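Local atomic coordinates of hypothetical protein PA1835 (Pseudomonas aeruginosa, PDB entry 1YOC), a protein that is of unknown function but adopts a hotdog fold and may act on acyl-thioester substrates as a PaaI-like thioesterase. Residues Pro15-Ser19 and Ala33-Val37; Leu66-Glu71 and Phe136-Ile140; Met77-Pro83 and Asp115-Thr119. All blocks are in the same frame, centred on the assembly; numbering follows the deposited sequence.

Contact 1 (Pro15-Ser19 and Ala33-Val37); sequences PAQFS and APQFV
F18 (chi1 176°, t) leaves helix 15-25 toward residues 33-37 and covers the edge strand there: its CZ lies 3.6 Å from F36 CD2, and its CE2 meets P34 O at the ring edge, 3.2 Å away. The two phenyl planes stand at 77° with centroids 5.9 Å apart, an oblique aromatic pair. Residues 15-19 are helical; A33 has phi/psi 48/59, P34 and Q35 are extended, and the chain turns a corner at V37. The nearest CA pairs are P15-Q35 (6.8 Å) and S19-A33 (6.5 Å). Q35, with chi1 and chi2 both m, folds its amide back so that NE2 donates to P15 O (3.2 Å, 161°), a carbonyl that also accepts from S19 N at 2.8 Å within the helix. One water joins S19 OG (2.6 Å) to P34 O (2.8 Å). M7 of helix 2-13 touches the side chains of both F18 and F36. This packs helix 15-25, the second of two preceding the sheet, against strand 35-40, an outermost strand of this chain's hotdog sheet.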
loop_
_atom_site.group_PDB
_atom_site.type_symbol
_atom_site.label_atom_id
_atom_site.label_comp_id
_atom_site.label_asym_id
_atom_site.label_seq_id
_atom_site.Cartn_x
_atom_site.Cartn_y
_atom_site.Cartn_z
ATOM N N PRO B 15 -5.272 -16.871 16.989
ATOM C CA PRO B 15 -4.780 -16.468 15.658
ATOM C C PRO B 15 -5.559 -16.968 14.462
ATOM O O PRO B 15 -5.895 -16.182 13.569
ATOM C CB PRO B 15 -3.314 -16.945 15.643
ATOM C CG PRO B 15 -3.289 -18.037 16.675
ATOM C CD PRO B 15 -4.207 -17.522 17.771
ATOM N N ALA B 16 -5.858 -18.264 14.423
ATOM C CA ALA B 16 -6.608 -18.788 13.287
ATOM C C ALA B 16 -8.014 -18.154 13.214
ATOM O O ALA B 16 -8.547 -17.910 12.122
ATOM C CB ALA B 16 -6.715 -20.339 13.376
ATOM N N GLN B 17 -8.618 -17.890 14.366
ATOM C CA GLN B 17 -9.944 -17.270 14.356
ATOM C C GLN B 17 -9.796 -15.808 13.913
ATOM O O GLN B 17 -10.634 -15.292 13.183
ATOM C CB GLN B 17 -10.607 -17.316 15.742
ATOM C CG GLN B 17 -10.901 -18.747 16.306
ATOM C CD GLN B 17 -9.732 -19.355 17.122
ATOM O OE1 GLN B 17 -9.911 -20.342 17.853
ATOM N NE2 GLN B 17 -8.542 -18.771 16.996
ATOM N N PHE B 18 -8.762 -15.126 14.399
ATOM C CA PHE B 18 -8.566 -13.718 14.001
ATOM C C PHE B 18 -8.346 -13.680 12.496
ATOM O O PHE B 18 -8.909 -12.825 11.792
ATOM C CB PHE B 18 -7.347 -13.117 14.716
ATOM C CG PHE B 18 -7.032 -11.726 14.293
ATOM C CD1 PHE B 18 -7.667 -10.629 14.912
ATOM C CD2 PHE B 18 -6.174 -11.502 13.226
ATOM C CE1 PHE B 18 -7.462 -9.334 14.472
ATOM C CE2 PHE B 18 -5.946 -10.192 12.747
ATOM C CZ PHE B 18 -6.603 -9.090 13.377
ATOM N N SER B 19 -7.538 -14.614 11.989
ATOM C CA SER B 19 -7.255 -14.656 10.563
ATOM C C SER B 19 -8.512 -14.850 9.731
ATOM O O SER B 19 -8.665 -14.221 8.669
ATOM C CB SER B 19 -6.238 -15.757 10.235
ATOM O OG SER B 19 -4.938 -15.418 10.718
ATOM N N ALA B 33 -1.914 -11.550 6.117
ATOM C CA ALA B 33 -2.117 -12.488 7.260
ATOM C C ALA B 33 -1.586 -11.898 8.560
ATOM O O ALA B 33 -0.742 -12.469 9.233
ATOM C CB ALA B 33 -1.402 -13.827 6.953
ATOM N N PRO B 34 -2.108 -10.734 8.956
ATOM C CA PRO B 34 -1.640 -10.075 10.178
ATOM C C PRO B 34 -2.243 -10.577 11.496
ATOM O O PRO B 34 -3.233 -11.324 11.502
ATOM C CB PRO B 34 -2.034 -8.621 9.912
ATOM C CG PRO B 34 -3.454 -8.810 9.271
ATOM C CD PRO B 34 -3.327 -10.080 8.424
ATOM N N GLN B 35 -1.611 -10.178 12.599
ATOM C CA GLN B 35 -2.132 -10.483 13.937
ATOM C C GLN B 35 -1.862 -9.226 14.756
ATOM O O GLN B 35 -0.923 -8.457 14.451
ATOM C CB GLN B 35 -1.365 -11.650 14.579
ATOM C CG GLN B 35 -1.508 -12.978 13.839
ATOM C CD GLN B 35 -2.924 -13.535 13.981
ATOM O OE1 GLN B 35 -3.649 -13.201 14.926
ATOM N NE2 GLN B 35 -3.314 -14.382 13.050
ATOM N N PHE B 36 -2.676 -8.970 15.756
ATOM C CA PHE B 36 -2.389 -7.838 16.639
ATOM C C PHE B 36 -1.641 -8.391 17.854
ATOM O O PHE B 36 -2.005 -9.472 18.388
ATOM C CB PHE B 36 -3.667 -7.197 17.175
ATOM C CG PHE B 36 -4.215 -6.124 16.289
ATOM C CD1 PHE B 36 -3.871 -4.781 16.484
ATOM C CD2 PHE B 36 -5.056 -6.451 15.234
ATOM C CE1 PHE B 36 -4.377 -3.786 15.612
ATOM C CE2 PHE B 36 -5.551 -5.487 14.390
ATOM C CZ PHE B 36 -5.213 -4.141 14.572
ATOM N N VAL B 37 -0.613 -7.653 18.286
ATOM C CA VAL B 37 0.155 -7.991 19.494
ATOM C C VAL B 37 -0.524 -7.181 20.601
ATOM O O VAL B 37 -0.739 -7.667 21.730
ATOM C CB VAL B 37 1.628 -7.528 19.407
ATOM C CG1 VAL B 37 2.348 -7.763 20.770
ATOM C CG2 VAL B 37 2.317 -8.265 18.312
HETATM O O HOH W 1 -4.347 -13.081 9.635
#

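Contact 2 (Leu66-Glu71 and Phe136-Ile140); sequences LCNAAE and FRAEI
Helix 63-81 lying along the inner face of the antiparallel sheet is the defining feature of the hotdog fold, and here its residues 66-71 pack on strand residues 136-140. Residues 66-71 are regular helix (A70 N to L66 O 3.0 Å) and 136-140 extended strand. The segment axes come within 9.3 Å and cross at -45°, the N-to-C directions diverging by 45°; the nearest CA pairs are L66-F136 (7.5 Å), A70-A138 (7.0 Å) and E71-I140 (7.5 Å). Alternation along the strand turns F136, A138 and I140 toward the helix. F136 (chi1 166°, t) fills the first position: L66 CB sits over one ring face, 4.0 Å from the centroid and 9° off the normal, a CH-pi contact, while A70 CB approaches the ring edge, 3.9 Å from F136 CE2. C67 SG makes an oblique sulfur-aromatic contact, 5.1 Å from the ring centroid. R137 points away from the helix and pairs instead with E96 of the neighbouring strand 86-97 in a salt bridge. A138 brings two small side chains together, its CB 4.2 Å from A70 CB. E139 lies out of the helix segment's reach. C67 and E71 also pack on M93 and I64 of the second subunit, at the dimer interface. At I140 (chi1 m, chi2 t) the side chain ends against the helix backbone, with CD1 3.6 Å from A70 O and 3.7 Å from E71 CA.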
loop_
_atom_site.group_PDB
_atom_site.type_symbol
_atom_site.label_atom_id
_atom_site.label_comp_id
_atom_site.label_asym_id
_atom_site.label_seq_id
_atom_site.Cartn_x
_atom_site.Cartn_y
_atom_site.Cartn_z
ATOM N N LEU B 66 4.050 -3.699 3.739
ATOM C CA LEU B 66 4.413 -2.924 4.920
ATOM C C LEU B 66 3.381 -1.797 5.079
ATOM O O LEU B 66 2.970 -1.457 6.209
ATOM C CB LEU B 66 5.840 -2.327 4.763
ATOM C CG LEU B 66 6.958 -3.362 4.541
ATOM C CD1 LEU B 66 8.249 -2.641 4.128
ATOM C CD2 LEU B 66 7.162 -4.187 5.798
ATOM N N CYS B 67 2.989 -1.173 3.974
ATOM C CA CYS B 67 1.984 -0.097 4.057
ATOM C C CYS B 67 0.689 -0.680 4.602
ATOM O O CYS B 67 -0.017 -0.017 5.380
ATOM C CB CYS B 67 1.687 0.529 2.685
ATOM S SG CYS B 67 3.022 1.523 2.016
ATOM N N ASN B 68 0.343 -1.894 4.156
ATOM C CA ASN B 68 -0.891 -2.517 4.636
ATOM C C ASN B 68 -0.887 -2.712 6.158
ATOM O O ASN B 68 -1.909 -2.479 6.844
ATOM C CB ASN B 68 -1.087 -3.859 3.930
ATOM C CG ASN B 68 -2.580 -4.181 3.653
ATOM O OD1 ASN B 68 -2.891 -5.272 3.164
ATOM N ND2 ASN B 68 -3.488 -3.234 3.939
ATOM N N ALA B 69 0.259 -3.135 6.706
ATOM C CA ALA B 69 0.367 -3.326 8.147
ATOM C C ALA B 69 0.191 -1.960 8.847
ATOM O O ALA B 69 -0.433 -1.849 9.907
ATOM C CB ALA B 69 1.785 -3.908 8.515
ATOM N N ALA B 70 0.771 -0.918 8.248
ATOM C CA ALA B 70 0.701 0.437 8.834
ATOM C C ALA B 70 -0.735 0.925 8.850
ATOM O O ALA B 70 -1.217 1.486 9.848
ATOM C CB ALA B 70 1.586 1.409 8.025
ATOM N N GLU B 71 -1.435 0.693 7.744
ATOM C CA GLU B 71 -2.828 1.105 7.653
ATOM C C GLU B 71 -3.659 0.363 8.728
ATOM O O GLU B 71 -4.561 0.943 9.345
ATOM C CB GLU B 71 -3.363 0.733 6.280
ATOM C CG GLU B 71 -4.816 0.982 6.128
ATOM C CD GLU B 71 -5.111 2.377 5.639
ATOM O OE1 GLU B 71 -4.310 3.327 5.919
ATOM O OE2 GLU B 71 -6.182 2.493 4.979
ATOM N N PHE B 136 11.036 0.724 7.911
ATOM C CA PHE B 136 9.969 1.480 7.238
ATOM C C PHE B 136 9.291 2.435 8.205
ATOM O O PHE B 136 9.131 2.110 9.394
ATOM C CB PHE B 136 8.951 0.458 6.737
ATOM C CG PHE B 136 7.607 1.034 6.310
ATOM C CD1 PHE B 136 7.357 1.361 4.974
ATOM C CD2 PHE B 136 6.563 1.136 7.238
ATOM C CE1 PHE B 136 6.059 1.770 4.555
ATOM C CE2 PHE B 136 5.269 1.548 6.839
ATOM C CZ PHE B 136 5.028 1.857 5.481
ATOM N N ARG B 137 8.885 3.602 7.690
ATOM C CA ARG B 137 8.143 4.585 8.510
ATOM C C ARG B 137 6.984 5.120 7.678
ATOM O O ARG B 137 7.109 5.274 6.469
ATOM C CB ARG B 137 8.969 5.836 8.858
ATOM C CG ARG B 137 10.156 5.702 9.759
ATOM C CD ARG B 137 10.648 7.151 10.154
ATOM N NE ARG B 137 11.145 7.913 9.006
ATOM C CZ ARG B 137 12.420 7.935 8.608
ATOM N NH1 ARG B 137 13.355 7.256 9.265
ATOM N NH2 ARG B 137 12.767 8.588 7.508
ATOM N N ALA B 138 5.876 5.426 8.348
ATOM C CA ALA B 138 4.736 6.036 7.680
ATOM C C ALA B 138 4.079 7.044 8.629
ATOM O O ALA B 138 4.244 6.978 9.866
ATOM C CB ALA B 138 3.709 4.995 7.309
ATOM N N GLU B 139 3.359 7.983 8.024
ATOM C CA GLU B 139 2.531 8.930 8.767
ATOM C C GLU B 139 1.214 8.889 7.982
ATOM O O GLU B 139 1.218 9.117 6.793
ATOM C CB GLU B 139 3.152 10.324 8.746
ATOM C CG GLU B 139 4.220 10.495 9.832
ATOM C CD GLU B 139 4.967 11.828 9.709
ATOM O OE1 GLU B 139 4.501 12.716 8.948
ATOM O OE2 GLU B 139 6.005 11.964 10.384
ATOM N N ILE B 140 0.113 8.519 8.638
ATOM C CA ILE B 140 -1.185 8.445 7.993
ATOM C C ILE B 140 -2.049 9.552 8.617
ATOM O O ILE B 140 -2.248 9.602 9.824
ATOM C CB ILE B 140 -1.814 7.072 8.220
ATOM C CG1 ILE B 140 -0.928 5.994 7.570
ATOM C CG2 ILE B 140 -3.250 7.057 7.616
ATOM C CD1 ILE B 140 -1.326 4.527 7.938
#

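Contact 3 (Met77-Pro83 and Asp115-Thr119); sequences MTDASIP and DWQAT
Residues 77-81 form the last turn of helix 63-81, the central helix of the hotdog fold; I82 (phi/psi -79/161) leaves helical geometry and P83 continues extended. Opposite, D115-A118 is a type I beta turn closed by A118 N to D115 O (3.2 Å), in the connection between strands 105-110 and 120-130. D115 OD1 also accepts from Q117 N at 3.1 Å, an Asx turn. The backbones come closest at I82 and W116, whose CA atoms are 5.1 Å apart, and a CA-H...O contact runs from I82 CA to W116 O (3.6 Å, 156° at the hydrogen).

W116 (chi1 -67°, m; chi2 109°) dominates the interface, with 136 Å² of its surface covered by residues 77-83. S81 CB lies over one indole face, 3.5 Å from the five-membered-ring centroid and 20° off its normal, a CH-pi contact; S81 OG turns back to M77 O at 2.6 Å. At the indole edge sit M77 CE, 3.8 Å from W116 CZ2, and I82 CG2, 3.8 Å from W116 CE3. M77 SD adds an oblique Met-aromatic contact, 5.4 Å from the six-membered-ring centroid. T78 CA is 3.8 Å from W116 CZ3. W116 NE1 also hydrogen-bonds to G111 O, and L122 and V124 of strand 120-130 touch the W116 side chain. The helix exit is thereby packed against the turn between two sheet strands. Q117 points away at CB, yet its amide folds back toward the proline: NE2 is 3.8 Å from P83 CG, while P83 CD rests 3.2 Å from W116 O.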
loop_
_atom_site.group_PDB
_atom_site.type_symbol
_atom_site.label_atom_id
_atom_site.label_comp_id
_atom_site.label_asym_id
_atom_site.label_seq_id
_atom_site.Cartn_x
_atom_site.Cartn_y
_atom_site.Cartn_z
ATOM N N MET B 77 -6.078 1.756 15.619
ATOM C CA MET B 77 -5.837 2.618 16.796
ATOM C C MET B 77 -6.758 3.873 16.760
ATOM O O MET B 77 -7.293 4.287 17.781
ATOM C CB MET B 77 -4.377 3.090 16.849
ATOM C CG MET B 77 -4.119 4.052 18.025
ATOM S SD MET B 77 -2.368 4.387 18.286
ATOM C CE MET B 77 -2.033 5.289 16.745
ATOM N N THR B 78 -6.894 4.507 15.602
ATOM C CA THR B 78 -7.748 5.702 15.482
ATOM C C THR B 78 -9.184 5.378 15.889
ATOM O O THR B 78 -9.798 6.118 16.684
ATOM C CB THR B 78 -7.705 6.239 14.051
ATOM O OG1 THR B 78 -6.359 6.652 13.757
ATOM C CG2 THR B 78 -8.684 7.439 13.867
ATOM N N ASP B 79 -9.686 4.258 15.378
ATOM C CA ASP B 79 -11.045 3.789 15.696
ATOM C C ASP B 79 -11.213 3.554 17.209
ATOM O O ASP B 79 -12.282 3.833 17.783
ATOM C CB ASP B 79 -11.339 2.484 14.950
ATOM C CG ASP B 79 -12.822 2.120 14.962
ATOM O OD1 ASP B 79 -13.604 2.887 14.344
ATOM O OD2 ASP B 79 -13.192 1.087 15.602
ATOM N N ALA B 80 -10.173 3.025 17.832
ATOM C CA ALA B 80 -10.207 2.745 19.280
ATOM C C ALA B 80 -9.992 3.979 20.159
ATOM O O ALA B 80 -10.358 3.981 21.338
ATOM C CB ALA B 80 -9.112 1.691 19.640
ATOM N N SER B 81 -9.443 5.045 19.580
ATOM C CA SER B 81 -9.071 6.213 20.366
ATOM C C SER B 81 -9.929 7.469 20.332
ATOM O O SER B 81 -9.984 8.198 21.337
ATOM C CB SER B 81 -7.629 6.604 20.030
ATOM O OG SER B 81 -6.772 5.474 20.065
ATOM N N ILE B 82 -10.582 7.755 19.204
ATOM C CA ILE B 82 -11.374 8.990 19.178
ATOM C C ILE B 82 -12.691 8.751 19.910
ATOM O O ILE B 82 -13.094 7.612 20.100
ATOM C CB ILE B 82 -11.676 9.435 17.736
ATOM C CG1 ILE B 82 -12.502 8.359 17.022
ATOM C CG2 ILE B 82 -10.333 9.675 16.986
ATOM C CD1 ILE B 82 -12.966 8.773 15.615
ATOM N N PRO B 83 -13.365 9.837 20.339
ATOM C CA PRO B 83 -14.650 9.767 21.048
ATOM C C PRO B 83 -15.663 9.054 20.163
ATOM O O PRO B 83 -15.618 9.187 18.921
ATOM C CB PRO B 83 -15.018 11.254 21.266
ATOM C CG PRO B 83 -13.702 11.924 21.310
ATOM C CD PRO B 83 -12.923 11.224 20.205
ATOM N N ASP B 115 -3.723 14.315 20.326
ATOM C CA ASP B 115 -4.884 14.753 21.111
ATOM C C ASP B 115 -6.090 14.058 20.422
ATOM O O ASP B 115 -6.636 14.523 19.412
ATOM C CB ASP B 115 -5.007 16.272 21.047
ATOM C CG ASP B 115 -6.257 16.789 21.726
ATOM O OD1 ASP B 115 -7.080 15.985 22.233
ATOM O OD2 ASP B 115 -6.403 18.038 21.744
ATOM N N TRP B 116 -6.470 12.906 20.963
ATOM C CA TRP B 116 -7.532 12.110 20.377
ATOM C C TRP B 116 -8.920 12.691 20.531
ATOM O O TRP B 116 -9.878 12.152 19.986
ATOM C CB TRP B 116 -7.507 10.693 20.956
ATOM C CG TRP B 116 -6.304 9.909 20.556
ATOM C CD1 TRP B 116 -5.262 9.556 21.341
ATOM C CD2 TRP B 116 -6.027 9.385 19.244
ATOM N NE1 TRP B 116 -4.331 8.827 20.609
ATOM C CE2 TRP B 116 -4.787 8.710 19.316
ATOM C CE3 TRP B 116 -6.707 9.431 18.016
ATOM C CZ2 TRP B 116 -4.212 8.079 18.217
ATOM C CZ3 TRP B 116 -6.125 8.802 16.905
ATOM C CH2 TRP B 116 -4.893 8.137 17.019
ATOM N N GLN B 117 -9.036 13.766 21.287
ATOM C CA GLN B 117 -10.368 14.357 21.424
ATOM C C GLN B 117 -10.570 15.465 20.390
ATOM O O GLN B 117 -11.682 15.972 20.230
ATOM C CB GLN B 117 -10.581 14.892 22.855
ATOM C CG GLN B 117 -11.198 13.858 23.807
ATOM C CD GLN B 117 -10.299 12.660 24.025
ATOM O OE1 GLN B 117 -9.146 12.815 24.440
ATOM N NE2 GLN B 117 -10.813 11.450 23.741
ATOM N N ALA B 118 -9.500 15.832 19.689
ATOM C CA ALA B 118 -9.562 16.900 18.693
ATOM C C ALA B 118 -10.166 16.475 17.345
ATOM O O ALA B 118 -10.050 15.323 16.927
ATOM C CB ALA B 118 -8.142 17.504 18.486
ATOM N N THR B 119 -10.850 17.397 16.665
ATOM C CA THR B 119 -11.407 17.072 15.349
ATOM C C THR B 119 -10.418 17.699 14.362
ATOM O O THR B 119 -9.569 18.486 14.754
ATOM C CB THR B 119 -12.835 17.670 15.124
ATOM O OG1 THR B 119 -12.821 19.074 15.418
ATOM C CG2 THR B 119 -13.869 16.964 15.978
#

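The three contacts sample one hotdog domain, in which the antiparallel sheet wraps helix 63-81. Contact 1 closes first along the chain; contact 2 follows and spans the long segment within which contact 3 is nested. Contacts 2 and 3 use that same helix, its N-terminal half packing on strand 133-146 and its C-terminal end on the 115-119 turn, with centres 18 Å apart. Contacts 1 and 2 are likewise 18 Å apart and reach the same sheet, through strands 35-40 and 133-146. Contacts 1 and 3 lie 24 Å apart. Nearest atoms of each pair are about 6 Å apart, without touching. Helix 63-81 thus packs near both ends, and contact 2 alone also meets the second subunit.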